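Local coordinates for aromatic amino acid aminotransferase I (Candida albicans WO-1, PDB 6HNU), which probably catalyses the pyridoxal 5'-phosphate-dependent transfer of the amino group of aromatic amino acids to 2-oxoglutarate, giving aromatic oxo-acids and L-glutamate, at residues 62-67 against 79-84; 117-122 against 131-136; 230-235 against 281-286. One frame throughout, in Å; residues are numbered along the deposited sequence. Where two conformers were deposited one is given.

Contact 1: 62-67 against 79-84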
loop_
_atom_site.group_PDB
_atom_site.type_symbol
_atom_site.label_atom_id
_atom_site.label_comp_id
_atom_site.label_asym_id
_atom_site.label_seq_id
_atom_site.Cartn_x
_atom_site.Cartn_y
_atom_site.Cartn_z
ATOM N N ILE B 62 -19.181 11.856 -12.809
ATOM C CA ILE B 62 -17.914 12.368 -13.383
ATOM C C ILE B 62 -18.229 13.342 -14.504
ATOM O O ILE B 62 -19.325 13.308 -15.063
ATOM C CB ILE B 62 -17.050 11.182 -13.850
ATOM C CG1 ILE B 62 -17.593 10.542 -15.125
ATOM C CG2 ILE B 62 -16.945 10.183 -12.691
ATOM C CD1 ILE B 62 -16.812 9.305 -15.580
ATOM N N PRO B 63 -17.282 14.236 -14.849
ATOM C CA PRO B 63 -17.487 15.159 -15.971
ATOM C C PRO B 63 -17.415 14.462 -17.335
ATOM O O PRO B 63 -16.982 13.284 -17.376
ATOM C CB PRO B 63 -16.395 16.224 -15.762
ATOM C CG PRO B 63 -15.312 15.507 -15.000
ATOM C CD PRO B 63 -16.038 14.519 -14.104
ATOM N N THR B 64 -17.838 15.169 -18.404
ATOM C CA THR B 64 -18.022 14.585 -19.758
ATOM C C THR B 64 -17.033 15.208 -20.733
ATOM O O THR B 64 -16.902 16.426 -20.816
ATOM C CB THR B 64 -19.474 14.706 -20.244
ATOM O OG1 THR B 64 -19.828 16.090 -20.241
ATOM C CG2 THR B 64 -20.419 13.918 -19.363
ATOM N N PRO B 65 -16.293 14.384 -21.508
ATOM C CA PRO B 65 -15.462 14.913 -22.564
ATOM C C PRO B 65 -16.358 15.711 -23.510
ATOM O O PRO B 65 -17.509 15.316 -23.712
ATOM C CB PRO B 65 -14.902 13.678 -23.250
ATOM C CG PRO B 65 -15.006 12.573 -22.219
ATOM C CD PRO B 65 -16.244 12.917 -21.426
ATOM N N SER B 66 -15.836 16.801 -24.092
ATOM C CA SER B 66 -14.430 17.160 -24.117
ATOM C C SER B 66 -14.090 18.205 -23.046
ATOM O O SER B 66 -13.022 18.850 -23.184
ATOM C CB SER B 66 -14.051 17.641 -25.502
ATOM O OG SER B 66 -14.196 16.572 -26.433
ATOM N N PHE B 67 -14.921 18.361 -22.011
ATOM C CA PHE B 67 -14.680 19.307 -20.879
ATOM C C PHE B 67 -14.599 20.731 -21.456
ATOM O O PHE B 67 -13.772 21.562 -21.000
ATOM C CB PHE B 67 -13.435 18.908 -20.075
ATOM C CG PHE B 67 -13.327 17.417 -19.887
ATOM C CD1 PHE B 67 -14.137 16.744 -18.976
ATOM C CD2 PHE B 67 -12.400 16.681 -20.609
ATOM C CE1 PHE B 67 -14.080 15.363 -18.860
ATOM C CE2 PHE B 67 -12.330 15.307 -20.465
ATOM C CZ PHE B 67 -13.166 14.651 -19.591
ATOM N N ASN B 79 -22.497 18.117 -18.256
ATOM C CA ASN B 79 -21.126 17.798 -17.745
ATOM C C ASN B 79 -21.206 16.820 -16.560
ATOM O O ASN B 79 -20.317 16.859 -15.685
ATOM C CB ASN B 79 -20.363 19.062 -17.325
ATOM C CG ASN B 79 -18.881 18.811 -17.122
ATOM O OD1 ASN B 79 -18.288 17.979 -17.827
ATOM N ND2 ASN B 79 -18.292 19.509 -16.157
ATOM N N LYS B 80 -22.197 15.923 -16.542
ATOM C CA LYS B 80 -22.281 14.875 -15.492
ATOM C C LYS B 80 -22.749 13.595 -16.142
ATOM O O LYS B 80 -23.845 13.594 -16.722
ATOM C CB LYS B 80 -23.240 15.210 -14.352
ATOM C CG LYS B 80 -23.194 14.231 -13.181
ATOM C CD LYS B 80 -23.773 14.811 -11.892
ATOM C CE LYS B 80 -25.263 15.103 -11.945
ATOM N NZ LYS B 80 -25.999 14.013 -12.631
ATOM N N THR B 81 -21.942 12.550 -16.044
ATOM C CA THR B 81 -22.397 11.170 -16.371
ATOM C C THR B 81 -22.197 10.285 -15.134
ATOM O O THR B 81 -21.238 10.523 -14.357
ATOM C CB THR B 81 -21.740 10.681 -17.665
ATOM O OG1 THR B 81 -22.491 9.564 -18.156
ATOM C CG2 THR B 81 -20.294 10.281 -17.492
ATOM N N THR B 82 -23.104 9.332 -14.928
ATOM C CA THR B 82 -23.022 8.355 -13.828
ATOM C C THR B 82 -22.410 7.069 -14.386
ATOM O O THR B 82 -23.012 6.467 -15.292
ATOM C CB THR B 82 -24.379 8.166 -13.138
ATOM O OG1 THR B 82 -24.778 9.450 -12.646
ATOM C CG2 THR B 82 -24.345 7.131 -12.029
ATOM N N ILE B 83 -21.267 6.657 -13.843
ATOM C CA ILE B 83 -20.679 5.319 -14.124
ATOM C C ILE B 83 -21.112 4.394 -12.978
ATOM O O ILE B 83 -21.181 4.834 -11.829
ATOM C CB ILE B 83 -19.146 5.388 -14.296
ATOM C CG1 ILE B 83 -18.502 6.175 -13.151
ATOM C CG2 ILE B 83 -18.804 5.985 -15.652
ATOM C CD1 ILE B 83 -16.992 6.074 -13.044
ATOM N N GLU B 84 -21.381 3.149 -13.318
ATOM C CA GLU B 84 -21.879 2.109 -12.410
ATOM C C GLU B 84 -21.006 0.872 -12.579
ATOM O O GLU B 84 -20.749 0.459 -13.738
ATOM C CB GLU B 84 -23.325 1.771 -12.747
ATOM C CG GLU B 84 -24.270 2.931 -12.528
ATOM C CD GLU B 84 -25.717 2.470 -12.455
ATOM O OE1 GLU B 84 -26.099 1.703 -13.349
ATOM O OE2 GLU B 84 -26.431 2.823 -11.466
HETATM O O HOH W 1 -18.515 18.498 -20.679
#
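I62 and T81 form an antiparallel hydrogen-bonded pair: I62 N donates to T81 O at 2.9 Å, and T81 N returns the bond to I62 O at 2.9 Å. Next to this pair the backbones stay close through a CA-H...O contact, P63 CA lying 3.3 Å from N79 O.

Beyond the pair a side chain takes over from the backbone. N79 carries CG anti to its backbone N (chi1 -166°), and its OD1 receives T64 N in an almost straight bond of 2.9 Å, with the donor tilted 32° from the amide plane. Water 1 donates a second bond to N79 OD1, 2.9 Å away, and another to T64 O, so it bridges the same two residues. N79 ND2 is engaged by P74 O, which fixes the amide's rotation, while T64 OG1 bonds E78 O.

Apolar contacts follow the face that carries I62 and T81. These two side chains lie side by side, CG1 of I62 being 3.6 Å from CG2 of T81; I83 crosses I62 at about a right angle, with its CG2 3.9 Å from I62 CD1. W347 of helix 334-377 and P54 of the second subunit also pack on I62. Together the segments form the loop-side end of a two-stranded antiparallel beta hairpin, strands 57-62 and 81-86, closed by a long connecting loop.

Contact 2: 117-122 against 131-136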
loop_
_atom_site.group_PDB
_atom_site.type_symbol
_atom_site.label_atom_id
_atom_site.label_comp_id
_atom_site.label_asym_id
_atom_site.label_seq_id
_atom_site.Cartn_x
_atom_site.Cartn_y
_atom_site.Cartn_z
ATOM N N PHE B 117 -5.938 -0.711 -20.510
ATOM C CA PHE B 117 -6.113 0.722 -20.793
ATOM C C PHE B 117 -4.787 1.440 -20.539
ATOM O O PHE B 117 -4.334 2.235 -21.375
ATOM C CB PHE B 117 -7.213 1.355 -19.955
ATOM C CG PHE B 117 -7.469 2.778 -20.366
ATOM C CD1 PHE B 117 -6.662 3.805 -19.896
ATOM C CD2 PHE B 117 -8.524 3.088 -21.195
ATOM C CE1 PHE B 117 -6.906 5.111 -20.248
ATOM C CE2 PHE B 117 -8.755 4.394 -21.578
ATOM C CZ PHE B 117 -7.956 5.401 -21.098
ATOM N N ILE B 118 -4.171 1.167 -19.401
ATOM C CA ILE B 118 -2.980 1.938 -18.966
ATOM C C ILE B 118 -1.784 1.526 -19.847
ATOM O O ILE B 118 -0.953 2.380 -20.173
ATOM C CB ILE B 118 -2.844 1.767 -17.430
ATOM C CG1 ILE B 118 -2.589 3.098 -16.735
ATOM C CG2 ILE B 118 -1.840 0.713 -17.048
ATOM C CD1 ILE B 118 -3.622 4.151 -17.047
ATOM N N LYS B 119 -1.740 0.291 -20.335
ATOM C CA LYS B 119 -0.682 -0.135 -21.275
ATOM C C LYS B 119 -0.874 0.562 -22.626
ATOM O O LYS B 119 0.120 1.029 -23.211
ATOM C CB LYS B 119 -0.617 -1.657 -21.370
ATOM C CG LYS B 119 0.573 -2.146 -22.164
ATOM C CD LYS B 119 0.848 -3.648 -22.069
ATOM C CE LYS B 119 2.130 -4.048 -22.765
ATOM N NZ LYS B 119 2.475 -5.472 -22.537
ATOM N N GLU B 120 -2.103 0.653 -23.128
ATOM C CA GLU B 120 -2.381 1.362 -24.393
ATOM C C GLU B 120 -1.977 2.834 -24.244
ATOM O O GLU B 120 -1.341 3.357 -25.146
ATOM C CB GLU B 120 -3.857 1.290 -24.743
ATOM C CG GLU B 120 -4.292 -0.104 -25.170
ATOM C CD GLU B 120 -5.793 -0.317 -25.337
ATOM O OE1 GLU B 120 -6.630 0.443 -24.756
ATOM O OE2 GLU B 120 -6.133 -1.278 -26.033
ATOM N N HIS B 121 -2.393 3.467 -23.152
ATOM C CA HIS B 121 -2.007 4.860 -22.808
ATOM C C HIS B 121 -0.484 5.019 -22.887
ATOM O O HIS B 121 0.009 5.921 -23.648
ATOM C CB HIS B 121 -2.564 5.261 -21.458
ATOM C CG HIS B 121 -2.022 6.578 -21.005
ATOM N ND1 HIS B 121 -2.418 7.783 -21.580
ATOM C CD2 HIS B 121 -1.074 6.870 -20.079
ATOM C CE1 HIS B 121 -1.736 8.768 -21.009
ATOM N NE2 HIS B 121 -0.890 8.230 -20.080
ATOM N N THR B 122 0.236 4.157 -22.175
ATOM C CA THR B 122 1.725 4.177 -22.109
ATOM C C THR B 122 2.312 4.085 -23.526
ATOM O O THR B 122 3.169 4.909 -23.874
ATOM C CB THR B 122 2.233 3.088 -21.166
ATOM O OG1 THR B 122 1.726 3.410 -19.873
ATOM C CG2 THR B 122 3.743 2.990 -21.115
ATOM N N GLU B 131 10.932 -4.782 -26.987
ATOM C CA GLU B 131 9.784 -5.678 -27.208
ATOM C C GLU B 131 9.188 -6.080 -25.849
ATOM O O GLU B 131 7.944 -6.046 -25.732
ATOM C CB GLU B 131 10.285 -6.871 -28.035
ATOM C CG GLU B 131 9.220 -7.896 -28.363
ATOM C CD GLU B 131 8.091 -7.350 -29.216
ATOM O OE1 GLU B 131 8.337 -6.393 -30.011
ATOM O OE2 GLU B 131 6.962 -7.865 -29.069
ATOM N N ASN B 132 10.036 -6.445 -24.879
ATOM C CA ASN B 132 9.644 -7.185 -23.644
ATOM C C ASN B 132 9.439 -6.180 -22.495
ATOM O O ASN B 132 10.056 -6.320 -21.427
ATOM C CB ASN B 132 10.658 -8.278 -23.272
ATOM C CG ASN B 132 12.109 -7.841 -23.243
ATOM O OD1 ASN B 132 12.553 -7.002 -24.041
ATOM N ND2 ASN B 132 12.868 -8.449 -22.344
ATOM N N TRP B 133 8.550 -5.224 -22.709
ATOM C CA TRP B 133 8.178 -4.189 -21.711
ATOM C C TRP B 133 6.797 -4.531 -21.174
ATOM O O TRP B 133 6.003 -5.301 -21.834
ATOM C CB TRP B 133 8.226 -2.772 -22.288
ATOM C CG TRP B 133 7.119 -2.451 -23.243
ATOM C CD1 TRP B 133 7.095 -2.791 -24.565
ATOM C CD2 TRP B 133 5.876 -1.766 -22.982
ATOM N NE1 TRP B 133 5.944 -2.339 -25.148
ATOM C CE2 TRP B 133 5.155 -1.740 -24.203
ATOM C CE3 TRP B 133 5.294 -1.161 -21.857
ATOM C CZ2 TRP B 133 3.908 -1.114 -24.331
ATOM C CZ3 TRP B 133 4.055 -0.565 -21.976
ATOM C CH2 TRP B 133 3.384 -0.525 -23.202
ATOM N N ASP B 134 6.505 -4.022 -19.993
ATOM C CA ASP B 134 5.187 -4.251 -19.379
ATOM C C ASP B 134 4.865 -3.110 -18.423
ATOM O O ASP B 134 5.705 -2.210 -18.232
ATOM C CB ASP B 134 5.118 -5.612 -18.690
ATOM C CG ASP B 134 3.733 -6.248 -18.774
ATOM O OD1 ASP B 134 2.855 -5.730 -19.532
ATOM O OD2 ASP B 134 3.542 -7.230 -18.085
ATOM N N VAL B 135 3.637 -3.164 -17.929
ATOM C CA VAL B 135 3.142 -2.306 -16.833
ATOM C C VAL B 135 2.577 -3.214 -15.746
ATOM O O VAL B 135 1.927 -4.233 -16.058
ATOM C CB VAL B 135 2.107 -1.315 -17.367
ATOM C CG1 VAL B 135 2.727 -0.405 -18.404
ATOM C CG2 VAL B 135 0.917 -2.018 -17.960
ATOM N N ILE B 136 2.814 -2.834 -14.501
ATOM C CA ILE B 136 2.173 -3.423 -13.299
ATOM C C ILE B 136 1.577 -2.265 -12.498
ATOM O O ILE B 136 2.003 -1.111 -12.653
ATOM C CB ILE B 136 3.196 -4.252 -12.488
ATOM C CG1 ILE B 136 4.391 -3.424 -12.008
ATOM C CG2 ILE B 136 3.627 -5.461 -13.323
ATOM C CD1 ILE B 136 5.293 -4.108 -10.981
HETATM O O HOH W 2 4.727 -5.613 -24.418
#
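K119 meets W133 and D134 by turning CG anti to its own backbone N (chi1 -172°) and keeping the chain extended beyond it, while W133 sets CG between its backbone N and carbonyl carbon (chi1 72°). The lysine thereby runs obliquely across the indole. Its CG is 3.4 Å from W133 CH2 at the rim, and CE stands over a face of the six-membered ring, 3.8 Å from the centroid, a CH-pi contact. The ammonium follows, NZ lying 4.9 Å from the same centroid and nearly on the ring normal, in cation-pi geometry.

NZ also forms a salt bridge with D134, meeting OD1 at 3.0 Å from above the carboxylate plane, 41° out of it. Water 2 accepts from K119 NZ at 2.9 Å and donates to W133 O; it lies over the same face of the indole as CE. D134 OD1 additionally receives a weak bond from V135 N.

Nearer the helix backbone, K119 CB touches V135 CG2 at 3.8 Å, and I118 CG2 reaches the same methyl. T122 CG2 packs 3.7 Å from W133 CZ3. The hydroxyl of T122 is turned back to its own helix, OG1 donating to I118 O at 2.9 Å, and T122 N reaches that oxygen from the opposite face of its plane.

Helix 112-126 is thus seated on strand 133-138, an outermost strand, within this chain, of the large mixed sheet, with W310 and V312 of the adjoining strand 309-314 touching I118, T122, W133 and V135. With a carboxylate, an aromatic face and a water acceptor near NZ, the lysine is probably stabilised as an ammonium, its charge balanced at the border of a buried apolar interface.

Contact 3: 230-235 against 281-286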
loop_
_atom_site.group_PDB
_atom_site.type_symbol
_atom_site.label_atom_id
_atom_site.label_comp_id
_atom_site.label_asym_id
_atom_site.label_seq_id
_atom_site.Cartn_x
_atom_site.Cartn_y
_atom_site.Cartn_z
ATOM N N LYS B 230 18.766 12.688 -23.624
ATOM C CA LYS B 230 19.593 11.859 -24.530
ATOM C C LYS B 230 20.963 11.682 -23.889
ATOM O O LYS B 230 21.452 10.553 -23.826
ATOM C CB LYS B 230 19.664 12.488 -25.926
ATOM C CG LYS B 230 18.374 12.341 -26.728
ATOM C CD LYS B 230 18.333 13.195 -28.005
ATOM C CE LYS B 230 16.919 13.548 -28.413
ATOM N NZ LYS B 230 16.882 14.634 -29.427
ATOM N N GLN B 231 21.562 12.765 -23.413
ATOM C CA GLN B 231 22.953 12.671 -22.900
ATOM C C GLN B 231 22.972 11.842 -21.610
ATOM O O GLN B 231 23.920 11.080 -21.419
ATOM C CB GLN B 231 23.488 14.070 -22.643
ATOM C CG GLN B 231 23.860 14.804 -23.921
ATOM C CD GLN B 231 24.267 16.211 -23.572
ATOM O OE1 GLN B 231 25.438 16.560 -23.635
ATOM N NE2 GLN B 231 23.313 17.007 -23.114
ATOM N N ILE B 232 21.979 12.028 -20.749
ATOM C CA ILE B 232 21.893 11.305 -19.438
ATOM C C ILE B 232 21.646 9.819 -19.720
ATOM O O ILE B 232 22.335 8.979 -19.092
ATOM C CB ILE B 232 20.860 11.954 -18.498
ATOM C CG1 ILE B 232 21.346 13.315 -17.993
ATOM C CG2 ILE B 232 20.519 11.029 -17.342
ATOM C CD1 ILE B 232 20.243 14.272 -17.582
ATOM N N TYR B 233 20.773 9.501 -20.675
ATOM C CA TYR B 233 20.507 8.094 -21.089
ATOM C C TYR B 233 21.822 7.452 -21.547
ATOM O O TYR B 233 22.175 6.341 -21.108
ATOM C CB TYR B 233 19.392 8.009 -22.143
ATOM C CG TYR B 233 19.037 6.577 -22.426
ATOM C CD1 TYR B 233 18.295 5.852 -21.500
ATOM C CD2 TYR B 233 19.593 5.884 -23.487
ATOM C CE1 TYR B 233 18.021 4.511 -21.667
ATOM C CE2 TYR B 233 19.302 4.539 -23.685
ATOM C CZ TYR B 233 18.525 3.845 -22.766
ATOM O OH TYR B 233 18.256 2.516 -22.918
ATOM N N ASP B 234 22.603 8.169 -22.362
ATOM C CA ASP B 234 23.918 7.658 -22.862
ATOM C C ASP B 234 24.863 7.369 -21.685
ATOM O O ASP B 234 25.597 6.363 -21.734
ATOM C CB ASP B 234 24.541 8.614 -23.890
ATOM C CG ASP B 234 23.807 8.637 -25.218
ATOM O OD1 ASP B 234 22.955 7.805 -25.397
ATOM O OD2 ASP B 234 24.075 9.531 -26.032
ATOM N N ILE B 235 24.856 8.203 -20.657
ATOM C CA ILE B 235 25.700 7.992 -19.449
ATOM C C ILE B 235 25.210 6.740 -18.717
ATOM O O ILE B 235 26.043 5.902 -18.357
ATOM C CB ILE B 235 25.676 9.251 -18.579
ATOM C CG1 ILE B 235 26.340 10.413 -19.330
ATOM C CG2 ILE B 235 26.301 8.999 -17.226
ATOM C CD1 ILE B 235 25.993 11.732 -18.752
ATOM N N PRO B 281 10.028 13.986 -24.814
ATOM C CA PRO B 281 10.286 12.546 -24.734
ATOM C C PRO B 281 10.619 12.097 -23.298
ATOM O O PRO B 281 11.465 12.712 -22.656
ATOM C CB PRO B 281 11.507 12.347 -25.640
ATOM C CG PRO B 281 12.084 13.732 -25.740
ATOM C CD PRO B 281 10.881 14.643 -25.805
ATOM N N SER B 282 9.977 11.022 -22.854
ATOM C CA SER B 282 10.300 10.322 -21.583
ATOM C C SER B 282 11.625 9.573 -21.734
ATOM O O SER B 282 12.066 9.291 -22.883
ATOM C CB SER B 282 9.221 9.332 -21.217
ATOM O OG SER B 282 9.126 8.348 -22.255
ATOM N N PHE B 283 12.238 9.208 -20.604
ATOM C CA PHE B 283 13.366 8.253 -20.630
ATOM C C PHE B 283 12.860 6.902 -21.151
ATOM O O PHE B 283 13.630 6.242 -21.945
ATOM C CB PHE B 283 14.071 8.131 -19.296
ATOM C CG PHE B 283 14.955 9.294 -18.982
ATOM C CD1 PHE B 283 16.206 9.397 -19.570
ATOM C CD2 PHE B 283 14.519 10.286 -18.108
ATOM C CE1 PHE B 283 17.031 10.464 -19.272
ATOM C CE2 PHE B 283 15.346 11.340 -17.794
ATOM C CZ PHE B 283 16.610 11.428 -18.377
ATOM N N ILE B 284 11.627 6.478 -20.818
ATOM C CA ILE B 284 11.139 5.193 -21.418
ATOM C C ILE B 284 11.166 5.300 -22.951
ATOM O O ILE B 284 11.525 4.278 -23.574
ATOM C CB ILE B 284 9.710 4.889 -20.916
ATOM C CG1 ILE B 284 9.674 4.459 -19.448
ATOM C CG2 ILE B 284 8.990 3.885 -21.815
ATOM C CD1 ILE B 284 10.341 3.142 -19.190
ATOM N N SER B 285 10.737 6.416 -23.535
ATOM C CA SER B 285 10.704 6.585 -25.018
ATOM C C SER B 285 12.118 6.422 -25.592
ATOM O O SER B 285 12.228 5.947 -26.753
ATOM C CB SER B 285 10.048 7.849 -25.472
ATOM O OG SER B 285 10.908 8.979 -25.340
ATOM N N LEU B 286 13.168 6.739 -24.825
ATOM C CA LEU B 286 14.570 6.688 -25.292
ATOM C C LEU B 286 15.182 5.317 -25.033
ATOM O O LEU B 286 16.347 5.111 -25.401
ATOM C CB LEU B 286 15.385 7.754 -24.547
ATOM C CG LEU B 286 14.967 9.204 -24.810
ATOM C CD1 LEU B 286 15.845 10.188 -24.027
ATOM C CD2 LEU B 286 15.064 9.523 -26.297
#
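Y233 of helix 226-239 packs against F283 and L286 of the single-turn helix at 283-286, joining two helical elements of the alpha/beta domain built on the large mixed sheet, as in related aminotransferases. The path of Y233 runs from one partner to the other. Its CB lies 4.3 Å from F283 CD1. CG, anti to the backbone N (chi1 -174°), carries the ring to L286 and is 4.4 Å from L286 CB. Farther out one ring face is met by the backbone carbonyl of L286: the oxygen sits toward the rim, 3.5 Å from CE2, with CD2 and CZ also close to it. At the tip OH leaves the two segments and is hydrogen-bonded to D287 OD1 and E289 N, just beyond the short helix, which pins the ring at its far end.

The phenyl of F283 comes to the long helix with its CE1 leading. That atom is 4.0 Å from I232 CG2, and Y233 N lies at the ring's edge, near its plane. CB of L286 is directed toward the long helix, and its CD1 lies against the backbone of K230, 3.9 Å from K230 N. K230 CG is looser, 4.3 Å from the same L286 CD1.

Contact across the segments is therefore packing, and polar bonds hold the short helix itself. E245 of strand 242-246 accepts from F283 N and I284 N through its two carboxylate oxygens, and H126 bonds the hydroxyl of S282. S282 is the N-cap: its OG accepts from S285 N at 2.8 Å, while S285 OG donates to S282 O at 2.7 Å.

How the contacts relate
Contacts 2 and 3 belong to the domain built on the large mixed sheet, their centres 18 Å apart and their nearest atoms about 5 Å apart; V128 packs on W133 of the one and on I284 of the other. Neither reaches the cofactor: the side chain of I118 is about 12 Å from the bound pyridoxal phosphate and that of F283 about 13 Å. Contact 1 stands apart, its centre 26 Å from that of contact 2 and 37 Å from that of contact 3, and lies away from the cofactor. Helix 334-377 connects it to contact 2, since D354 bonds the hydroxyl of S66 while H349 stacks on F117. Only contact 1 is touched by the second subunit.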